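Local coordinates for protein putative epimerase (Burkholderia cenocepacia, PDB 4LW8) that probably acts as an NAD(P)-dependent sugar epimerase or dehydratase of the extended short-chain dehydrogenase type in the making of lipopolysaccharide O-antigen, at residues F247-E252 and G291-L296; A130-S135 and V181-F186; R32-R37 and A232-L237; F186-V191 and S225-V230; L198-V203 and R313-A318. All coordinates share one frame; numbering follows the deposited sequence.

Interaction 3 opens first: helix 29-40 meets helix 227-240, nearly two hundred residues on. Interactions 2 and 4 are nested inside that long loop. Interaction 2 joins strand 130-134 to strand 180-189. Interaction 4 then starts at Phe186, where interaction 2 ends, and pairs the rest of that strand with 225-230. Before it closes, helix 198-207 opens interaction 5, which therefore crosses interactions 4 and 3 and closes only at helix 308-321. Interaction 1, linking strand 246-249 to the start of helix 294-300, is nested within interaction 5. Together they tie the central Rossmann-type sheet to a covering helix layer and to the later, C-terminal helices.

Interaction 1 (F247-E252 and G291-L296); sequences FNVCSE and GSRDKL
An ST turn leading into helix 294-300 lies against the end of strand 246-249, and Arg293, at the N-cap of that helix, meets Cys250 and Glu252. Within the turn, Ser292 OG accepts from Asp294 N. Arg293 is the bridging side chain: its chain bends at chi3 (59°), and the guanidinium receives Cys250 O at its edge, close to its plane. NE gives the strong bond, 2.7 Å to Cys250 O, while NH2 adds a weak one to the same oxygen. Arginine suits the place because its planar donors can share one carbonyl while its aliphatic part packs on neighbours, CG lying 3.5 Å from Glu252 CD. Glu252 answers with OE2, which takes the backbone N of Arg293 at 2.9 Å, on the anti side and tilted from the carboxylate plane. Its OE1 pairs with Arg297 of the same helix. Asn248 ND2 donates to Ser292 O at 3.2 Å, the oxygen lying in the amide plane, and OD1 turns to Tyr140. Cys250 SG rests 3.4 Å from Gly291 C, a closeness that suits a residue without a side chain. A water joins Asn248 O to Leu296 N. Lys295 crosses the Phe247 ring with NZ 4.8 Å from its centroid, a cation-pi contact over one face. That NZ also pairs with Glu245 and Thr246 O, and forms a salt bridge with a bound HEPES molecule, probably from the crystallisation liquor. The whole is a strand end bonded to a helix start that is preceded by an ST turn, at the margin of a Rossmann-type sheet.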
# COMPACT_ATOMS: atom_id res chain seq x y z
N PHE A 247 15.35 7.79 -0.95
CA PHE A 247 16.74 7.55 -0.56
C PHE A 247 16.88 6.56 0.60
O PHE A 247 16.27 6.76 1.65
CB PHE A 247 17.44 8.85 -0.15
CG PHE A 247 17.54 9.88 -1.24
CD1 PHE A 247 16.52 10.79 -1.44
CD2 PHE A 247 18.66 9.95 -2.04
CE1 PHE A 247 16.62 11.74 -2.45
CE2 PHE A 247 18.77 10.89 -3.05
CZ PHE A 247 17.74 11.79 -3.26
N ASN A 248 17.67 5.52 0.41
CA ASN A 248 18.17 4.74 1.55
C ASN A 248 18.96 5.66 2.48
O ASN A 248 19.73 6.51 2.02
CB ASN A 248 19.08 3.60 1.08
CG ASN A 248 18.32 2.49 0.39
OD1 ASN A 248 17.10 2.37 0.51
ND2 ASN A 248 19.05 1.66 -0.36
N VAL A 249 18.79 5.48 3.79
CA VAL A 249 19.67 6.11 4.77
C VAL A 249 20.21 4.98 5.64
O VAL A 249 19.45 4.29 6.31
CB VAL A 249 18.95 7.20 5.61
CG1 VAL A 249 19.89 7.80 6.66
CG2 VAL A 249 18.42 8.30 4.70
N CYS A 250 21.52 4.75 5.56
CA CYS A 250 22.14 3.55 6.14
C CYS A 250 23.65 3.73 6.27
O CYS A 250 24.21 4.67 5.70
CB CYS A 250 21.84 2.32 5.29
SG CYS A 250 22.32 2.55 3.56
N SER A 251 24.29 2.84 7.03
CA SER A 251 25.72 2.94 7.32
C SER A 251 26.55 2.23 6.25
O SER A 251 27.74 2.47 6.14
CB SER A 251 26.05 2.33 8.68
OG SER A 251 26.06 0.90 8.60
N GLU A 252 25.90 1.33 5.52
CA GLU A 252 26.55 0.45 4.53
C GLU A 252 27.45 -0.57 5.22
O GLU A 252 28.21 -1.27 4.56
CB GLU A 252 27.35 1.24 3.50
CG GLU A 252 26.52 2.18 2.65
CD GLU A 252 27.35 2.87 1.57
OE1 GLU A 252 28.49 3.28 1.87
OE2 GLU A 252 26.84 3.01 0.44
N GLY A 291 22.40 -1.91 3.46
CA GLY A 291 21.97 -0.93 2.49
C GLY A 291 23.11 -0.24 1.78
O GLY A 291 24.21 -0.12 2.31
N SER A 292 22.83 0.22 0.56
CA SER A 292 23.71 1.16 -0.12
C SER A 292 23.16 2.58 -0.02
O SER A 292 22.00 2.82 -0.37
CB SER A 292 23.87 0.78 -1.60
OG SER A 292 24.38 1.87 -2.34
N ARG A 293 23.99 3.52 0.42
CA ARG A 293 23.59 4.93 0.45
C ARG A 293 24.27 5.70 -0.68
O ARG A 293 24.48 6.92 -0.59
CB ARG A 293 23.90 5.57 1.81
CG ARG A 293 25.39 5.74 2.16
CD ARG A 293 25.60 6.98 3.06
NE ARG A 293 24.84 6.90 4.31
CZ ARG A 293 24.54 7.94 5.09
NH1 ARG A 293 24.94 9.16 4.76
NH2 ARG A 293 23.84 7.76 6.21
N ASP A 294 24.64 4.99 -1.73
CA ASP A 294 25.32 5.64 -2.85
C ASP A 294 24.46 6.71 -3.53
O ASP A 294 24.99 7.72 -4.00
CB ASP A 294 25.75 4.63 -3.89
CG ASP A 294 26.67 5.24 -4.91
OD1 ASP A 294 27.78 5.66 -4.50
OD2 ASP A 294 26.28 5.34 -6.09
N LYS A 295 23.15 6.49 -3.61
CA LYS A 295 22.29 7.50 -4.22
C LYS A 295 22.29 8.78 -3.36
O LYS A 295 22.38 9.89 -3.88
CB LYS A 295 20.87 6.97 -4.41
CG LYS A 295 19.96 7.94 -5.15
CD LYS A 295 18.51 7.47 -5.10
CE LYS A 295 17.59 8.41 -5.88
NZ LYS A 295 16.17 7.96 -5.79
N LEU A 296 22.16 8.60 -2.05
CA LEU A 296 22.24 9.72 -1.11
C LEU A 296 23.57 10.46 -1.24
O LEU A 296 23.62 11.69 -1.29
CB LEU A 296 22.03 9.23 0.32
CG LEU A 296 22.21 10.22 1.47
CD1 LEU A 296 21.13 11.30 1.44
CD2 LEU A 296 22.19 9.49 2.81
O HOH W 1 20.85 6.30 -0.65

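Interaction 2 (A130-S135 and V181-F186)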
# COMPACT_ATOMS: atom_id res chain seq x y z
N ALA A 130 10.42 21.98 1.23
CA ALA A 130 10.83 20.58 1.34
C ALA A 130 9.98 19.83 2.35
O ALA A 130 9.80 20.29 3.49
CB ALA A 130 12.30 20.49 1.71
N VAL A 131 9.46 18.68 1.93
CA VAL A 131 8.67 17.80 2.78
C VAL A 131 9.34 16.42 2.81
O VAL A 131 9.29 15.70 1.84
CB VAL A 131 7.23 17.68 2.27
CG1 VAL A 131 6.38 16.78 3.19
CG2 VAL A 131 6.61 19.06 2.11
N LEU A 132 9.96 16.07 3.93
CA LEU A 132 10.66 14.81 4.05
C LEU A 132 9.79 13.81 4.79
O LEU A 132 9.41 14.04 5.93
CB LEU A 132 11.99 14.98 4.80
CG LEU A 132 12.80 13.70 5.02
CD1 LEU A 132 13.25 13.07 3.69
CD2 LEU A 132 13.99 13.99 5.90
N LEU A 133 9.48 12.70 4.14
CA LEU A 133 8.69 11.66 4.79
C LEU A 133 9.60 10.50 5.20
O LEU A 133 10.38 10.01 4.39
CB LEU A 133 7.59 11.18 3.86
CG LEU A 133 6.74 12.31 3.25
CD1 LEU A 133 5.70 11.77 2.30
CD2 LEU A 133 6.07 13.14 4.31
N ALA A 134 9.48 10.06 6.44
CA ALA A 134 10.26 8.91 6.88
C ALA A 134 9.50 7.63 6.57
O ALA A 134 8.53 7.31 7.25
CB ALA A 134 10.59 9.01 8.38
N SER A 135 9.94 6.91 5.55
CA SER A 135 9.46 5.56 5.30
C SER A 135 10.34 4.64 6.13
O SER A 135 10.77 4.99 7.24
CB SER A 135 9.50 5.21 3.81
OG SER A 135 8.91 3.95 3.55
N VAL A 181 10.29 14.35 -0.49
CA VAL A 181 11.46 13.48 -0.45
C VAL A 181 11.15 12.34 0.50
O VAL A 181 10.59 12.57 1.58
CB VAL A 181 12.71 14.25 0.02
CG1 VAL A 181 13.94 13.37 -0.07
CG2 VAL A 181 12.90 15.50 -0.84
N ILE A 182 11.47 11.12 0.08
CA ILE A 182 11.18 9.95 0.90
C ILE A 182 12.48 9.34 1.41
O ILE A 182 13.40 9.08 0.64
CB ILE A 182 10.35 8.88 0.12
CG1 ILE A 182 8.97 9.45 -0.29
CG2 ILE A 182 10.19 7.63 0.98
CD1 ILE A 182 8.19 8.59 -1.28
N ALA A 183 12.57 9.12 2.72
CA ALA A 183 13.73 8.46 3.29
C ALA A 183 13.37 7.02 3.67
O ALA A 183 12.28 6.76 4.19
CB ALA A 183 14.26 9.25 4.50
N ARG A 184 14.25 6.08 3.33
CA ARG A 184 14.10 4.70 3.82
C ARG A 184 15.24 4.35 4.76
O ARG A 184 16.24 3.76 4.34
CB ARG A 184 14.06 3.69 2.66
CG ARG A 184 12.79 3.70 1.84
CD ARG A 184 12.95 2.87 0.58
NE ARG A 184 11.71 2.83 -0.19
CZ ARG A 184 11.61 2.34 -1.42
NH1 ARG A 184 12.67 1.82 -2.02
NH2 ARG A 184 10.44 2.36 -2.05
N PRO A 185 15.12 4.73 6.04
CA PRO A 185 16.19 4.43 7.00
C PRO A 185 16.32 2.94 7.25
O PRO A 185 15.31 2.23 7.36
CB PRO A 185 15.74 5.15 8.28
CG PRO A 185 14.21 5.20 8.16
CD PRO A 185 14.00 5.47 6.68
N PHE A 186 17.54 2.46 7.32
CA PHE A 186 17.76 1.11 7.85
C PHE A 186 17.74 1.21 9.37
O PHE A 186 17.37 2.26 9.90
CB PHE A 186 19.06 0.52 7.30
CG PHE A 186 18.92 0.00 5.89
CD1 PHE A 186 18.62 0.87 4.84
CD2 PHE A 186 19.02 -1.37 5.62
CE1 PHE A 186 18.46 0.39 3.54
CE2 PHE A 186 18.85 -1.86 4.32
CZ PHE A 186 18.57 -0.98 3.28
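Leu133 and its neighbours pair with Val181 and Ala183 through a ladder of four backbone hydrogen bonds, the parallel pairing of two adjacent strands in the Rossmann-type sheet. Leu133 N gives a nearly straight bond of 2.8 Å to Val181 O, and Leu133 O accepts from Ala183 N at 2.9 Å. Val181 N to Val131 O extends the ladder at one end. At the other, Ser135 N reaches Ala183 O at 2.7 Å, with more bend (136° at the hydrogen), as its strand ends. The strands run in the same direction, turned 27° from each other, the gentle twist expected of parallel strands.

Val181 and Ile182 suit this place because beta-branched side chains favour extended backbone. On the face carrying Leu132, Val181 and Ala183, chi2 of Leu132 (63°) turns its CD1 to lie 3.8 Å from Val181 CG1 and 4.0 Å from Ala183 CB. The small Ala183 lets the Tyr234 ring of helix 227-240 lie close by. Leu133 and Ile182 face the other way, where helix 159-172 packs. Ser135 CB meets Ile182 CG2 there at 3.8 Å, while Ser135 OG bonds to Glu168, which also forms a salt bridge with Arg184. Ala134 O accepts from Lys164, which lies in a Tyr-X-X-X-Lys sequence, as in short-chain dehydrogenases. Beyond the ladder, the ring of Pro185, which has no N-H to give, sets its CD 3.3 Å from Ser135 O.

Interaction 3 (R32-R37 and A232-L237); sequences RYMAER and AAYLKL
Arg37 lays its side chain against Ala232, and its guanidinium is held from several directions. NH2 donates to Arg228 O in the first turn of helix 227-240, NE makes a weak bond to Thr231 OG1, and NH1 forms a salt bridge with Glu36 OE1, 3.1 Å away through a weak hydrogen bond. A bend at chi2 (72°) turns CD aside, and NE, reached by an extended chi3, lies 3.7 Å from Ala232 N without bonding to it. Alanine suits this spot, since its CB is a short bump over which the arginine can pass, with NH2 3.9 Å from that CB.

One turn earlier, Met34 supplies the apolar half of the contact. Its flexible thioether reaches across to the other helix, and SD lies 3.7 Å from Tyr234 CB. The sulfur meets the tyrosine ring at its edge, 5.2 Å from the centroid, a Met-aromatic contact. CE goes on to Leu235, 4.2 Å from its CB, and Leu235 CD2 packs beside Arg37 O.

The helices, their axes 9.5 Å apart, pack side by side on one side of the Rossmann-type sheet. The Gly-X-X-Gly-X-X-Gly sequence, expected to bind the dinucleotide, runs into the start of helix 29-40. No hydrogen bond joins 32-37 to 232-237, which implies that van der Waals contact joins these two segments, while the partly exposed Arg37 adds bonds to residues just before Ala232.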
# COMPACT_ATOMS: atom_id res chain seq x y z
N ARG A 32 13.64 14.08 18.79
CA ARG A 32 14.51 14.83 19.70
C ARG A 32 15.82 15.23 19.02
O ARG A 32 16.30 16.34 19.20
CB ARG A 32 14.79 14.02 20.96
CG ARG A 32 15.82 14.69 21.86
CD ARG A 32 15.82 14.13 23.26
NE ARG A 32 16.39 12.79 23.32
CZ ARG A 32 17.04 12.29 24.36
NH1 ARG A 32 17.24 13.04 25.45
NH2 ARG A 32 17.52 11.06 24.32
N TYR A 33 16.40 14.30 18.28
CA TYR A 33 17.61 14.56 17.51
C TYR A 33 17.35 15.41 16.25
O TYR A 33 18.18 16.22 15.87
CB TYR A 33 18.27 13.23 17.16
CG TYR A 33 18.75 12.53 18.42
CD1 TYR A 33 19.95 12.87 19.01
CD2 TYR A 33 17.96 11.56 19.03
CE1 TYR A 33 20.38 12.24 20.17
CE2 TYR A 33 18.39 10.92 20.18
CZ TYR A 33 19.60 11.28 20.75
OH TYR A 33 20.02 10.67 21.90
N MET A 34 16.20 15.21 15.60
CA MET A 34 15.86 16.01 14.41
C MET A 34 15.74 17.48 14.80
O MET A 34 16.14 18.38 14.06
CB MET A 34 14.54 15.53 13.78
CG MET A 34 14.32 16.06 12.37
SD MET A 34 15.51 15.37 11.20
CE MET A 34 16.30 16.86 10.59
N ALA A 35 15.20 17.71 15.99
CA ALA A 35 15.04 19.06 16.51
C ALA A 35 16.40 19.76 16.64
O ALA A 35 16.57 20.88 16.15
CB ALA A 35 14.32 19.02 17.85
N GLU A 36 17.37 19.10 17.26
CA GLU A 36 18.70 19.68 17.41
C GLU A 36 19.34 19.99 16.05
O GLU A 36 19.93 21.06 15.86
CB GLU A 36 19.60 18.74 18.23
CG GLU A 36 20.95 19.34 18.61
CD GLU A 36 21.96 19.32 17.47
OE1 GLU A 36 21.85 18.42 16.59
OE2 GLU A 36 22.86 20.19 17.45
N ARG A 37 19.25 19.06 15.10
CA ARG A 37 19.78 19.29 13.75
C ARG A 37 19.16 20.53 13.10
O ARG A 37 19.87 21.40 12.60
CB ARG A 37 19.53 18.07 12.87
CG ARG A 37 20.71 17.10 12.80
CD ARG A 37 20.92 16.29 14.09
NE ARG A 37 22.05 15.37 13.93
CZ ARG A 37 23.32 15.72 14.13
NH1 ARG A 37 23.62 16.95 14.52
NH2 ARG A 37 24.29 14.84 13.94
N ALA A 232 21.23 13.83 10.64
CA ALA A 232 22.11 14.70 9.85
C ALA A 232 21.83 14.51 8.36
O ALA A 232 21.82 15.47 7.60
CB ALA A 232 23.58 14.44 10.17
N ALA A 233 21.62 13.26 7.94
CA ALA A 233 21.25 12.95 6.56
C ALA A 233 19.87 13.52 6.20
O ALA A 233 19.69 14.06 5.11
CB ALA A 233 21.25 11.43 6.36
N TYR A 234 18.92 13.40 7.12
CA TYR A 234 17.59 13.97 6.93
C TYR A 234 17.70 15.49 6.67
O TYR A 234 17.05 16.02 5.75
CB TYR A 234 16.71 13.72 8.16
CG TYR A 234 16.14 12.30 8.29
CD1 TYR A 234 16.55 11.27 7.45
CD2 TYR A 234 15.18 12.00 9.26
CE1 TYR A 234 16.03 9.98 7.56
CE2 TYR A 234 14.65 10.72 9.39
CZ TYR A 234 15.09 9.70 8.53
OH TYR A 234 14.58 8.42 8.64
N LEU A 235 18.53 16.17 7.44
CA LEU A 235 18.71 17.61 7.25
C LEU A 235 19.29 17.91 5.87
O LEU A 235 18.85 18.84 5.20
CB LEU A 235 19.61 18.20 8.34
CG LEU A 235 19.97 19.67 8.14
CD1 LEU A 235 18.73 20.57 8.17
CD2 LEU A 235 21.02 20.14 9.15
N LYS A 236 20.26 17.11 5.44
CA LYS A 236 20.86 17.29 4.12
C LYS A 236 19.82 17.10 3.02
O LYS A 236 19.84 17.80 2.01
CB LYS A 236 22.04 16.32 3.92
CG LYS A 236 23.31 16.77 4.62
CD LYS A 236 23.88 18.02 3.93
CE LYS A 236 25.21 18.47 4.51
NZ LYS A 236 25.04 19.06 5.86
N LEU A 237 18.91 16.15 3.21
CA LEU A 237 17.83 15.96 2.25
C LEU A 237 16.87 17.15 2.23
O LEU A 237 16.36 17.54 1.18
CB LEU A 237 17.06 14.67 2.56
CG LEU A 237 17.88 13.41 2.26
CD1 LEU A 237 17.12 12.18 2.74
CD2 LEU A 237 18.21 13.31 0.77

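Interaction 4 (F186-V191 and S225-V230); sequences FNYTGV and SDVRDV
Tyr188 and Ser225 sit side by side in a short parallel strand pairing. Ser225 N donates to Asn187 O at 2.8 Å, and Thr189 N to Ser225 O at 3.0 Å. A third bond, Val227 N to Thr189 O at 2.9 Å, ties the strand to the first turn of helix 227-240. A water lies 2.7 Å from Ser225 OG and also meets Asn187 O.

Around this backbone, Tyr188 is gathered against two valines. Its CG stands between the backbone N and carbonyl carbon (chi1 64°), and Val230 CG1 lies over one face of the ring. Val230 CG2 touches Tyr188 CB at 3.7 Å, while Val227 CG2 approaches CE1 at 3.8 Å. A flat ring suits such compact branched neighbours, and its hydroxyl reaches Thr30. Gly190 takes extended backbone angles (phi 160°) open mainly to glycine, close beside Val227 CG1.

The helix start is set by Asp226 at the N-cap. Its OD1 accepts from Arg228 N with the anti lone pair and from Arg228 NE on the syn side, while OD2 takes NH2 at 2.7 Å. This side-on salt bridge fixes both side chains, and Arg228 also makes a cation-pi contact with Trp314.

From helix 29-40, Phe29 packs on Tyr188 and Val227, and Tyr33 on Val227; Met315 of helix 308-321 lies on Thr189, at the C-terminal end of strand 180-189.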
# COMPACT_ATOMS: atom_id res chain seq x y z
N PHE A 186 17.54 2.46 7.32
CA PHE A 186 17.76 1.11 7.85
C PHE A 186 17.74 1.21 9.37
O PHE A 186 17.37 2.26 9.90
CB PHE A 186 19.06 0.52 7.30
CG PHE A 186 18.92 0.00 5.89
CD1 PHE A 186 18.62 0.87 4.84
CD2 PHE A 186 19.02 -1.37 5.62
CE1 PHE A 186 18.46 0.39 3.54
CE2 PHE A 186 18.85 -1.86 4.32
CZ PHE A 186 18.57 -0.98 3.28
N ASN A 187 18.09 0.13 10.08
CA ASN A 187 18.06 0.14 11.55
C ASN A 187 18.94 1.23 12.14
O ASN A 187 20.09 1.40 11.72
CB ASN A 187 18.53 -1.21 12.12
CG ASN A 187 17.87 -2.38 11.42
OD1 ASN A 187 16.75 -2.75 11.75
ND2 ASN A 187 18.55 -2.94 10.42
N TYR A 188 18.41 1.94 13.13
CA TYR A 188 19.24 2.92 13.81
C TYR A 188 18.84 3.03 15.26
O TYR A 188 17.72 2.65 15.65
CB TYR A 188 19.17 4.28 13.11
CG TYR A 188 17.81 4.97 13.11
CD1 TYR A 188 17.46 5.88 14.11
CD2 TYR A 188 16.88 4.73 12.10
CE1 TYR A 188 16.23 6.52 14.11
CE2 TYR A 188 15.65 5.37 12.09
CZ TYR A 188 15.33 6.27 13.10
OH TYR A 188 14.11 6.92 13.09
N THR A 189 19.76 3.52 16.07
CA THR A 189 19.56 3.51 17.50
C THR A 189 20.37 4.62 18.14
O THR A 189 21.06 5.38 17.45
CB THR A 189 19.95 2.14 18.11
OG1 THR A 189 19.46 2.06 19.45
CG2 THR A 189 21.48 1.96 18.12
N GLY A 190 20.26 4.75 19.45
CA GLY A 190 20.96 5.81 20.16
C GLY A 190 20.31 6.05 21.49
O GLY A 190 19.35 5.36 21.84
N VAL A 191 20.82 7.02 22.24
CA VAL A 191 20.29 7.32 23.57
C VAL A 191 18.84 7.79 23.49
O VAL A 191 18.52 8.71 22.74
CB VAL A 191 21.15 8.40 24.28
CG1 VAL A 191 20.47 8.93 25.56
CG2 VAL A 191 22.53 7.85 24.59
N SER A 225 22.78 2.15 12.23
CA SER A 225 23.28 3.53 12.22
C SER A 225 23.01 4.23 13.54
O SER A 225 22.14 3.84 14.32
CB SER A 225 22.64 4.35 11.09
OG SER A 225 22.92 3.80 9.81
N ASP A 226 23.78 5.29 13.77
CA ASP A 226 23.57 6.20 14.88
C ASP A 226 22.46 7.17 14.49
O ASP A 226 22.50 7.75 13.40
CB ASP A 226 24.89 6.93 15.17
CG ASP A 226 24.87 7.69 16.47
OD1 ASP A 226 23.98 8.55 16.65
OD2 ASP A 226 25.75 7.42 17.31
N VAL A 227 21.47 7.34 15.36
CA VAL A 227 20.37 8.29 15.12
C VAL A 227 20.89 9.71 14.78
O VAL A 227 20.28 10.43 13.98
CB VAL A 227 19.40 8.34 16.34
CG1 VAL A 227 20.12 8.87 17.60
CG2 VAL A 227 18.17 9.17 16.03
N ARG A 228 22.03 10.09 15.34
CA ARG A 228 22.59 11.40 15.05
C ARG A 228 23.04 11.50 13.58
O ARG A 228 22.83 12.53 12.94
CB ARG A 228 23.77 11.71 15.98
CG ARG A 228 23.35 11.92 17.43
CD ARG A 228 24.53 11.91 18.37
NE ARG A 228 25.21 10.62 18.37
CZ ARG A 228 26.28 10.36 19.11
NH1 ARG A 228 26.78 11.30 19.90
NH2 ARG A 228 26.85 9.16 19.05
N ASP A 229 23.60 10.42 13.04
CA ASP A 229 23.96 10.37 11.62
C ASP A 229 22.72 10.38 10.74
O ASP A 229 22.71 11.01 9.67
CB ASP A 229 24.76 9.10 11.29
CG ASP A 229 26.11 9.04 11.98
OD1 ASP A 229 26.57 10.06 12.53
OD2 ASP A 229 26.74 7.96 11.93
N VAL A 230 21.68 9.67 11.17
CA VAL A 230 20.47 9.56 10.36
C VAL A 230 19.79 10.94 10.24
O VAL A 230 19.41 11.37 9.15
CB VAL A 230 19.49 8.53 10.96
CG1 VAL A 230 18.09 8.65 10.33
CG2 VAL A 230 20.05 7.09 10.83
O HOH W 2 21.34 1.70 9.19

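Interaction 5 (L198-V203 and R313-A318); sequences LLPKLV and RWMVDA
Val203 and Met315 interlock where helix 198-207 passes helix 308-321 in ridges-into-grooves fashion. The axes of these short segments approach to 10.1 Å and cross at -52°, close to the value expected when ridges of residues four apart pack in both helices. No hydrogen bond joins the two segments, so the fit between them rests on van der Waals contact.

The chief bump on one side is Val203, whose branched side chain points at the other helix and spreads its methyls over Met315. CG2 rests against the Met315 side chain, 3.9 Å from CE, and CG1 lies over the peptide between Met315 and Val316. A valine suits this position because its two methyls spread close to the backbone and can fill a shallow groove without needing length.

Met315 is the bump on the other side, and it is long where Val203 is broad. Its side chain crosses that of Val203 at about a right angle and ends in the hollow between Leu199, Pro200 and Val203. A bend at chi3 (63°) turns CE into this hollow, where it lies 4.0 Å from Pro200 CG and 4.4 Å from Leu199 C. The pliant thioether can follow such a bend, and the proline ring offers a rigid wall for the methyl. Thr189 at the end of strand 180-189 touches Leu199, Pro200 and Met315 alike, so the end of that strand lies against this junction. Leu264 of helix 257-268 packs on Val316. Beside the groove, Val316 CG2 closes on Val203 CG1 at 4.0 Å, and that same CG1 lies 3.7 Å from Val316 N.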
# COMPACT_ATOMS: atom_id res chain seq x y z
N LEU A 198 16.19 -4.04 19.73
CA LEU A 198 17.23 -5.00 20.10
C LEU A 198 18.48 -4.38 20.74
O LEU A 198 18.89 -4.78 21.83
CB LEU A 198 17.63 -5.80 18.86
CG LEU A 198 18.63 -6.91 19.16
CD1 LEU A 198 18.06 -7.83 20.22
CD2 LEU A 198 18.97 -7.68 17.90
N LEU A 199 19.11 -3.41 20.09
CA LEU A 199 20.34 -2.84 20.63
C LEU A 199 20.14 -2.15 22.00
O LEU A 199 20.96 -2.35 22.91
CB LEU A 199 20.99 -1.88 19.61
CG LEU A 199 22.12 -2.52 18.76
CD1 LEU A 199 21.69 -3.83 18.13
CD2 LEU A 199 22.62 -1.57 17.67
N PRO A 200 19.06 -1.35 22.17
CA PRO A 200 18.82 -0.85 23.53
C PRO A 200 18.60 -1.95 24.58
O PRO A 200 18.99 -1.79 25.74
CB PRO A 200 17.56 0.02 23.36
CG PRO A 200 17.68 0.52 21.94
CD PRO A 200 18.22 -0.66 21.17
N LYS A 201 18.00 -3.07 24.17
CA LYS A 201 17.84 -4.21 25.07
C LYS A 201 19.20 -4.75 25.50
O LYS A 201 19.45 -4.95 26.70
CB LYS A 201 17.01 -5.30 24.38
CG LYS A 201 16.65 -6.52 25.24
CD LYS A 201 16.15 -7.68 24.36
CE LYS A 201 15.90 -8.96 25.16
NZ LYS A 201 15.57 -10.14 24.28
N LEU A 202 20.10 -4.94 24.53
CA LEU A 202 21.46 -5.39 24.80
C LEU A 202 22.19 -4.40 25.70
O LEU A 202 22.83 -4.79 26.68
CB LEU A 202 22.24 -5.57 23.49
CG LEU A 202 22.23 -6.93 22.79
CD1 LEU A 202 20.85 -7.54 22.80
CD2 LEU A 202 22.70 -6.76 21.36
N VAL A 203 22.12 -3.11 25.35
CA VAL A 203 22.77 -2.07 26.15
C VAL A 203 22.24 -2.06 27.60
O VAL A 203 23.01 -1.99 28.55
CB VAL A 203 22.58 -0.67 25.51
CG1 VAL A 203 22.93 0.45 26.50
CG2 VAL A 203 23.42 -0.56 24.25
N ARG A 313 28.88 2.81 23.15
CA ARG A 313 29.50 3.32 24.37
C ARG A 313 28.71 4.52 24.87
O ARG A 313 28.46 4.67 26.07
CB ARG A 313 30.96 3.71 24.14
CG ARG A 313 31.70 4.03 25.44
CD ARG A 313 33.17 4.36 25.22
NE ARG A 313 33.96 3.20 24.80
CZ ARG A 313 34.45 2.28 25.63
NH1 ARG A 313 34.22 2.37 26.94
NH2 ARG A 313 35.16 1.27 25.16
N TRP A 314 28.30 5.36 23.93
CA TRP A 314 27.45 6.50 24.18
C TRP A 314 26.20 6.06 24.95
O TRP A 314 25.85 6.65 25.97
CB TRP A 314 27.09 7.16 22.85
CG TRP A 314 26.09 8.28 22.89
CD1 TRP A 314 26.09 9.36 23.73
CD2 TRP A 314 24.99 8.47 22.00
NE1 TRP A 314 25.04 10.19 23.43
CE2 TRP A 314 24.35 9.67 22.37
CE3 TRP A 314 24.47 7.73 20.93
CZ2 TRP A 314 23.22 10.15 21.71
CZ3 TRP A 314 23.35 8.21 20.27
CH2 TRP A 314 22.73 9.40 20.67
N MET A 315 25.55 5.00 24.46
CA MET A 315 24.32 4.48 25.08
C MET A 315 24.58 3.84 26.45
O MET A 315 23.80 4.04 27.39
CB MET A 315 23.65 3.47 24.12
CG MET A 315 23.19 4.11 22.79
SD MET A 315 22.76 2.91 21.51
CE MET A 315 21.36 2.07 22.25
N VAL A 316 25.64 3.04 26.57
CA VAL A 316 25.98 2.42 27.84
C VAL A 316 26.25 3.50 28.90
O VAL A 316 25.72 3.44 30.00
CB VAL A 316 27.20 1.48 27.74
CG1 VAL A 316 27.71 1.11 29.15
CG2 VAL A 316 26.85 0.22 26.95
N ASP A 317 27.06 4.48 28.53
CA ASP A 317 27.40 5.57 29.44
C ASP A 317 26.15 6.32 29.90
O ASP A 317 26.03 6.66 31.07
CB ASP A 317 28.38 6.55 28.79
CG ASP A 317 29.77 5.95 28.60
OD1 ASP A 317 30.08 4.94 29.25
OD2 ASP A 317 30.56 6.53 27.82
N ALA A 318 25.23 6.58 28.98
CA ALA A 318 24.01 7.28 29.33
C ALA A 318 23.17 6.45 30.30
O ALA A 318 22.58 6.99 31.22
CB ALA A 318 23.20 7.64 28.09